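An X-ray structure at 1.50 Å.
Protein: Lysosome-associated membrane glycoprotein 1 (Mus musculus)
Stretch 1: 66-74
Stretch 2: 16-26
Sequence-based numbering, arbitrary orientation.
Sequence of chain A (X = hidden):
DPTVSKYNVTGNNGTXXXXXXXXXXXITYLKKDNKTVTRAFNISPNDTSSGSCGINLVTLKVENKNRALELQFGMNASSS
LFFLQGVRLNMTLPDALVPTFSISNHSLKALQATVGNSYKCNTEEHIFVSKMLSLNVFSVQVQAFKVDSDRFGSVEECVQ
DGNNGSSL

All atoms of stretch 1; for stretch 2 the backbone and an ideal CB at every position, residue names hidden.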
ATOM      1  N   ASN A  66     -15.060   6.386  -5.840  1.00 20.00           N
ATOM      2  CA  ASN A  66     -14.910   5.483  -6.979  1.00 23.08           C
ATOM      3  C   ASN A  66     -13.872   4.384  -6.801  1.00 20.33           C
ATOM      4  O   ASN A  66     -13.654   3.583  -7.708  1.00 19.34           O
ATOM      5  CB  ASN A  66     -14.560   6.285  -8.234  1.00 24.85           C
ATOM      6  CG  ASN A  66     -15.749   7.032  -8.802  1.00 40.49           C
ATOM      7  OD1 ASN A  66     -15.762   8.262  -8.847  1.00 43.65           O
ATOM      8  ND2 ASN A  66     -16.757   6.288  -9.246  1.00 45.17           N
ATOM      9  N   ARG A  67     -13.242   4.329  -5.633  1.00 17.89           N
ATOM     10  CA  ARG A  67     -12.079   3.468  -5.475  1.00 16.68           C
ATOM     11  C   ARG A  67     -11.783   3.166  -4.017  1.00 14.88           C
ATOM     12  O   ARG A  67     -11.857   4.052  -3.168  1.00 16.79           O
ATOM     13  CB  ARG A  67     -10.863   4.132  -6.119  1.00 16.88           C
ATOM     14  CG  ARG A  67      -9.593   3.304  -6.125  1.00 29.79           C
ATOM     15  CD  ARG A  67      -8.392   4.196  -5.861  1.00 45.11           C
ATOM     16  NE  ARG A  67      -8.262   4.490  -4.441  1.00 38.42           N
ATOM     17  CZ  ARG A  67      -7.900   5.667  -3.939  1.00 32.75           C
ATOM     18  NH1 ARG A  67      -7.627   6.694  -4.736  1.00 31.26           N
ATOM     19  NH2 ARG A  67      -7.815   5.811  -2.626  1.00 20.77           N
ATOM     20  N   ALA A  68     -11.446   1.914  -3.730  1.00 14.28           N
ATOM     21  CA  ALA A  68     -10.960   1.546  -2.412  1.00 11.94           C
ATOM     22  C   ALA A  68      -9.728   0.675  -2.554  1.00 11.99           C
ATOM     23  O   ALA A  68      -9.759  -0.352  -3.236  1.00 14.54           O
ATOM     24  CB  ALA A  68     -12.043   0.825  -1.613  1.00 15.41           C
ATOM     25  N   LEU A  69      -8.643   1.105  -1.923  1.00 10.80           N
ATOM     26  CA  LEU A  69      -7.388   0.365  -1.925  1.00 10.54           C
ATOM     27  C   LEU A  69      -7.061  -0.104  -0.526  1.00 11.17           C
ATOM     28  O   LEU A  69      -6.987   0.718   0.386  1.00 10.66           O
ATOM     29  CB  LEU A  69      -6.248   1.239  -2.443  1.00 10.27           C
ATOM     30  CG  LEU A  69      -4.842   0.638  -2.291  1.00 11.37           C
ATOM     31  CD1 LEU A  69      -4.642  -0.528  -3.250  1.00 12.79           C
ATOM     32  CD2 LEU A  69      -3.768   1.706  -2.511  1.00 16.15           C
ATOM     33  N   GLU A  70      -6.841  -1.406  -0.351  1.00  9.10           N
ATOM     34  CA  GLU A  70      -6.420  -1.907   0.957  1.00 10.20           C
ATOM     35  C   GLU A  70      -5.061  -2.565   0.856  1.00 10.42           C
ATOM     36  O   GLU A  70      -4.819  -3.423  -0.002  1.00 11.15           O
ATOM     37  CB  GLU A  70      -7.425  -2.892   1.551  1.00 10.53           C
ATOM     38  CG  GLU A  70      -7.033  -3.339   2.976  1.00 12.25           C
ATOM     39  CD  GLU A  70      -8.079  -4.218   3.620  1.00 15.83           C
ATOM     40  OE1 GLU A  70      -8.215  -5.380   3.193  1.00 18.79           O
ATOM     41  OE2 GLU A  70      -8.768  -3.743   4.549  1.00 18.96           O
ATOM     42  N   LEU A  71      -4.172  -2.142   1.739  1.00  9.71           N
ATOM     43  CA  LEU A  71      -2.857  -2.743   1.882  1.00  8.48           C
ATOM     44  C   LEU A  71      -2.898  -3.666   3.077  1.00 10.52           C
ATOM     45  O   LEU A  71      -3.414  -3.300   4.142  1.00 11.98           O
ATOM     46  CB  LEU A  71      -1.784  -1.681   2.077  1.00 10.85           C
ATOM     47  CG  LEU A  71      -1.740  -0.570   1.040  1.00 13.24           C
ATOM     48  CD1 LEU A  71      -0.609   0.388   1.365  1.00 17.17           C
ATOM     49  CD2 LEU A  71      -1.583  -1.159  -0.351  1.00 14.35           C
ATOM     50  N   GLN A  72      -2.366  -4.868   2.911  1.00  9.64           N
ATOM     51  CA  GLN A  72      -2.311  -5.828   4.000  1.00 11.57           C
ATOM     52  C   GLN A  72      -0.865  -6.132   4.320  1.00 10.34           C
ATOM     53  O   GLN A  72      -0.080  -6.449   3.431  1.00 10.92           O
ATOM     54  CB  GLN A  72      -3.071  -7.107   3.635  1.00 10.95           C
ATOM     55  CG  GLN A  72      -4.506  -6.847   3.227  1.00 14.91           C
ATOM     56  CD  GLN A  72      -5.401  -8.061   3.362  1.00 22.20           C
ATOM     57  OE1 GLN A  72      -4.929  -9.193   3.444  1.00 24.33           O
ATOM     58  NE2 GLN A  72      -6.707  -7.827   3.394  1.00 24.81           N
ATOM     59  N   PHE A  73      -0.511  -6.000   5.591  1.00 10.33           N
ATOM     60  CA  PHE A  73       0.840  -6.268   6.050  1.00  9.95           C
ATOM     61  C   PHE A  73       0.845  -7.541   6.880  1.00 10.75           C
ATOM     62  O   PHE A  73      -0.084  -7.802   7.647  1.00 11.60           O
ATOM     63  CB  PHE A  73       1.382  -5.094   6.873  1.00 10.07           C
ATOM     64  CG  PHE A  73       1.573  -3.845   6.072  1.00 10.33           C
ATOM     65  CD1 PHE A  73       0.511  -2.982   5.844  1.00 10.89           C
ATOM     66  CD2 PHE A  73       2.805  -3.547   5.522  1.00 10.81           C
ATOM     67  CE1 PHE A  73       0.683  -1.830   5.081  1.00 12.39           C
ATOM     68  CE2 PHE A  73       2.982  -2.402   4.761  1.00 11.96           C
ATOM     69  CZ  PHE A  73       1.925  -1.546   4.541  1.00 10.72           C
ATOM     70  N   GLY A  74       1.894  -8.333   6.709  1.00  9.69           N
ATOM     71  CA  GLY A  74       2.057  -9.552   7.466  1.00 10.79           C
ATOM     72  C   GLY A  74       3.396  -9.564   8.152  1.00 13.20           C
ATOM     73  O   GLY A  74       4.254  -8.716   7.914  1.00 11.92           O
ATOM     74  N   UNK A  16      -0.301   0.375  15.395  1.00 10.96           N
ATOM     75  CA  UNK A  16       0.217  -0.812  14.730  1.00 11.08           C
ATOM     76  C   UNK A  16       0.674  -0.523  13.304  1.00 11.16           C
ATOM     77  O   UNK A  16       1.201  -1.404  12.638  1.00 11.04           O
ATOM     78  CB  UNK A  16      -0.848  -1.910  14.720  1.00 11.08           C
ATOM     79  N   UNK A  17       0.463   0.698  12.825  1.00 10.91           N
ATOM     80  CA  UNK A  17       0.989   1.086  11.523  1.00  9.59           C
ATOM     81  C   UNK A  17       1.279   2.569  11.511  1.00 10.78           C
ATOM     82  O   UNK A  17       0.430   3.370  11.906  1.00 11.48           O
ATOM     83  CB  UNK A  17       0.011   0.722  10.404  1.00  9.59           C
ATOM     84  N   UNK A  18       2.490   2.917  11.094  1.00 10.95           N
ATOM     85  CA  UNK A  18       2.845   4.288  10.769  1.00 10.06           C
ATOM     86  C   UNK A  18       3.313   4.297   9.339  1.00  9.13           C
ATOM     87  O   UNK A  18       4.064   3.409   8.927  1.00 10.43           O
ATOM     88  CB  UNK A  18       3.914   4.844  11.712  1.00 10.06           C
ATOM     89  N   UNK A  19       2.876   5.284   8.572  1.00  9.46           N
ATOM     90  CA  UNK A  19       3.344   5.385   7.199  1.00  9.41           C
ATOM     91  C   UNK A  19       3.379   6.823   6.735  1.00 12.07           C
ATOM     92  O   UNK A  19       2.503   7.632   7.064  1.00 13.41           O
ATOM     93  CB  UNK A  19       2.457   4.556   6.268  1.00  9.41           C
ATOM     94  N   UNK A  20       4.419   7.130   5.976  1.00 10.81           N
ATOM     95  CA  UNK A  20       4.530   8.379   5.244  1.00 11.00           C
ATOM     96  C   UNK A  20       4.903   7.983   3.834  1.00 11.36           C
ATOM     97  O   UNK A  20       6.025   7.525   3.587  1.00 13.16           O
ATOM     98  CB  UNK A  20       5.550   9.336   5.865  1.00 11.00           C
ATOM     99  N   UNK A  21       3.959   8.091   2.906  1.00  9.79           N
ATOM    100  CA  UNK A  21       4.212   7.523   1.595  1.00  9.17           C
ATOM    101  C   UNK A  21       3.394   8.152   0.494  1.00 10.39           C
ATOM    102  O   UNK A  21       2.303   8.682   0.730  1.00 10.47           O
ATOM    103  CB  UNK A  21       3.943   6.017   1.625  1.00  9.17           C
ATOM    104  N   UNK A  22       3.954   8.074  -0.711  1.00 10.18           N
ATOM    105  CA  UNK A  22       3.308   8.529  -1.928  1.00 10.65           C
ATOM    106  C   UNK A  22       3.023   7.316  -2.803  1.00 11.10           C
ATOM    107  O   UNK A  22       3.944   6.570  -3.147  1.00 13.53           O
ATOM    108  CB  UNK A  22       4.173   9.553  -2.666  1.00 10.65           C
ATOM    109  N   UNK A  23       1.753   7.119  -3.148  1.00  9.62           N
ATOM    110  CA  UNK A  23       1.309   5.917  -3.845  1.00 10.05           C
ATOM    111  C   UNK A  23       0.525   6.238  -5.104  1.00 11.59           C
ATOM    112  O   UNK A  23      -0.166   7.250  -5.178  1.00 12.28           O
ATOM    113  CB  UNK A  23       0.455   5.054  -2.913  1.00 10.05           C
ATOM    114  N   UNK A  24       0.618   5.342  -6.079  1.00 11.21           N
ATOM    115  CA  UNK A  24      -0.022   5.526  -7.370  1.00 11.76           C
ATOM    116  C   UNK A  24      -0.441   4.178  -7.924  1.00 12.48           C
ATOM    117  O   UNK A  24       0.348   3.232  -7.913  1.00 14.50           O
ATOM    118  CB  UNK A  24       0.910   6.247  -8.346  1.00 11.76           C
ATOM    119  N   UNK A  25      -1.681   4.078  -8.382  1.00 10.21           N
ATOM    120  CA  UNK A  25      -2.141   2.873  -9.065  1.00 10.75           C
ATOM    121  C   UNK A  25      -1.922   3.026 -10.560  1.00 12.36           C
ATOM    122  O   UNK A  25      -2.321   4.021 -11.148  1.00 13.79           O
ATOM    123  CB  UNK A  25      -3.615   2.597  -8.761  1.00 10.75           C
ATOM    124  N   UNK A  26      -1.279   2.042 -11.170  1.00  9.16           N
ATOM    125  CA  UNK A  26      -1.094   2.024 -12.613  1.00 12.50           C
ATOM    126  C   UNK A  26      -1.949   0.892 -13.164  1.00 12.70           C
ATOM    127  O   UNK A  26      -1.665  -0.285 -12.916  1.00 11.46           O
ATOM    128  CB  UNK A  26       0.378   1.852 -12.993  1.00 12.50           C
TER

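From R67 onward stretch 1 is a strand, whose alternate residues R67, L69, L71 and F73 turn their CA-to-CB bonds toward stretch 2. The strand axes approach to 10.2 Å, with an angle of 121° between their N-to-C directions, so contact must come from side chains reaching across the gap rather than from backbone pairing.

Position 16 is extended only in part, with a psi of -5°, and its ideal CB has nothing of stretch 1 within reach. Many residues would fit; the deposited one is C16, covalently bonded elsewhere in the structure.

At position 17 the CA-to-CB bond points toward stretch 1, and the ring of F73 lies ahead, beyond the reach of the CB itself. A short side chain would leave the ring uncovered from here, whereas leucine, isoleucine or methionine could cover some of it. The residue is L17, with chi1 t and chi2 p. Its CD1 lies over one face of the ring, 3.9 Å from F73 CE1, and makes a CH-pi contact in which an aliphatic methyl packs against the pi electrons.

Position 18 is out of reach of stretch 1, which places no demand on it; it is L18. Position 19 is out of reach too, and its CB alone cannot settle the choice. It is A19, whose CB stops 6.4 Å from F73 CZ. Position 20 also lacks a partner here and would accept polar residues; S20 hydrogen-bonds through OG elsewhere in the structure.

Position 21 points toward stretch 1 from a distance, with the apolar end of L71 as its target. A long, flexible, apolar chain is a good candidate, since a short one would stop well before the leucine. M21 meets the need: chi1 is p, chi2 and chi3 are both t, and the extended outer chain carries CE to 3.9 Å from L71 CD1.

Position 22 is out of reach and could be small or large as far as stretch 1 is concerned; it is A22.

At position 23 the ideal CB already comes within 5.4 Å of L69 CD2, so a medium-sized apolar residue, such as leucine, valine or isoleucine, is plausible. It is L23, in the m, t rotamer, and its CD1 packs 4.2 Å from L71 CD1. The same L71 methyl thus receives both this residue and M21.

Position 24 points away, so a polar chain is easily accommodated; Q24 uses OE1 and NE2 in hydrogen bonds elsewhere in the structure.

Position 25 points toward L69 and the aliphatic stem of R67. An apolar chain of some length could touch both, while an acid might be drawn to the guanidinium. The deposited L25 takes the apolar course: CD1 lies 3.6 Å from R67 CD, and CD2 lies 4.1 Å from L69 CD1. It has the largest area covered by stretch 1 of any residue here.

Position 26 is out of reach, leaving polar residues free to occupy it; it is N26, which touches a crystal neighbour.

Stretch 2 (16-26) CLLASMALQLN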
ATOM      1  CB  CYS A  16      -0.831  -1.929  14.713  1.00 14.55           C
ATOM      2  SG  CYS A  16      -2.232  -1.633  13.612  1.00 12.99           S
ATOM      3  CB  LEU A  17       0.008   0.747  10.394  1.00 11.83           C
ATOM      4  CG  LEU A  17       0.498   0.976   8.958  1.00 12.03           C
ATOM      5  CD1 LEU A  17       1.466  -0.111   8.495  1.00 16.10           C
ATOM      6  CD2 LEU A  17      -0.696   1.051   8.024  1.00 20.20           C
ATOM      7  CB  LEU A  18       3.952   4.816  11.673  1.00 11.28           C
ATOM      8  CG  LEU A  18       3.630   5.030  13.145  1.00 12.62           C
ATOM      9  CD1 LEU A  18       4.892   5.443  13.861  1.00 16.84           C
ATOM     10  CD2 LEU A  18       2.559   6.092  13.297  1.00 14.70           C
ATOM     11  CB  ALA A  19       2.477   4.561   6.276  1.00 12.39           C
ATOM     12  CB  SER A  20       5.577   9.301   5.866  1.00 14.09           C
ATOM     13  OG  SER A  20       5.692  10.491   5.111  1.00 19.25           O
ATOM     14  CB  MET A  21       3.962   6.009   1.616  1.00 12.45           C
ATOM     15  CG  MET A  21       2.574   5.601   2.060  1.00 10.13           C
ATOM     16  SD  MET A  21       2.531   3.817   2.331  1.00 13.16           S
ATOM     17  CE  MET A  21       0.858   3.622   2.924  1.00 15.04           C
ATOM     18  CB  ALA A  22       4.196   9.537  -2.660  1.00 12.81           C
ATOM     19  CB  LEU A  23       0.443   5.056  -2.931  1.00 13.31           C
ATOM     20  CG  LEU A  23       1.017   4.633  -1.579  1.00 12.39           C
ATOM     21  CD1 LEU A  23      -0.068   3.930  -0.797  1.00 14.37           C
ATOM     22  CD2 LEU A  23       2.216   3.725  -1.757  1.00 14.21           C
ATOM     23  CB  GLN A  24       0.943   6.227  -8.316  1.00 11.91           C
ATOM     24  CG  GLN A  24       0.509   6.324  -9.759  1.00 13.89           C
ATOM     25  CD  GLN A  24       1.595   6.963 -10.587  1.00 15.01           C
ATOM     26  OE1 GLN A  24       2.481   6.281 -11.099  1.00 18.51           O
ATOM     27  NE2 GLN A  24       1.560   8.286 -10.685  1.00 19.89           N
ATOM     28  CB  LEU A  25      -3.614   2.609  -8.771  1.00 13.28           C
ATOM     29  CG  LEU A  25      -3.974   2.462  -7.294  1.00 16.76           C
ATOM     30  CD1 LEU A  25      -5.467   2.623  -7.122  1.00 20.93           C
ATOM     31  CD2 LEU A  25      -3.516   1.109  -6.783  1.00 19.15           C
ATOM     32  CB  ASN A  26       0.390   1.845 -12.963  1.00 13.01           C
ATOM     33  CG  ASN A  26       0.664   1.869 -14.461  1.00 28.35           C
ATOM     34  OD1 ASN A  26      -0.078   1.298 -15.256  1.00 24.13           O
ATOM     35  ND2 ASN A  26       1.757   2.519 -14.845  1.00 41.96           N
TER
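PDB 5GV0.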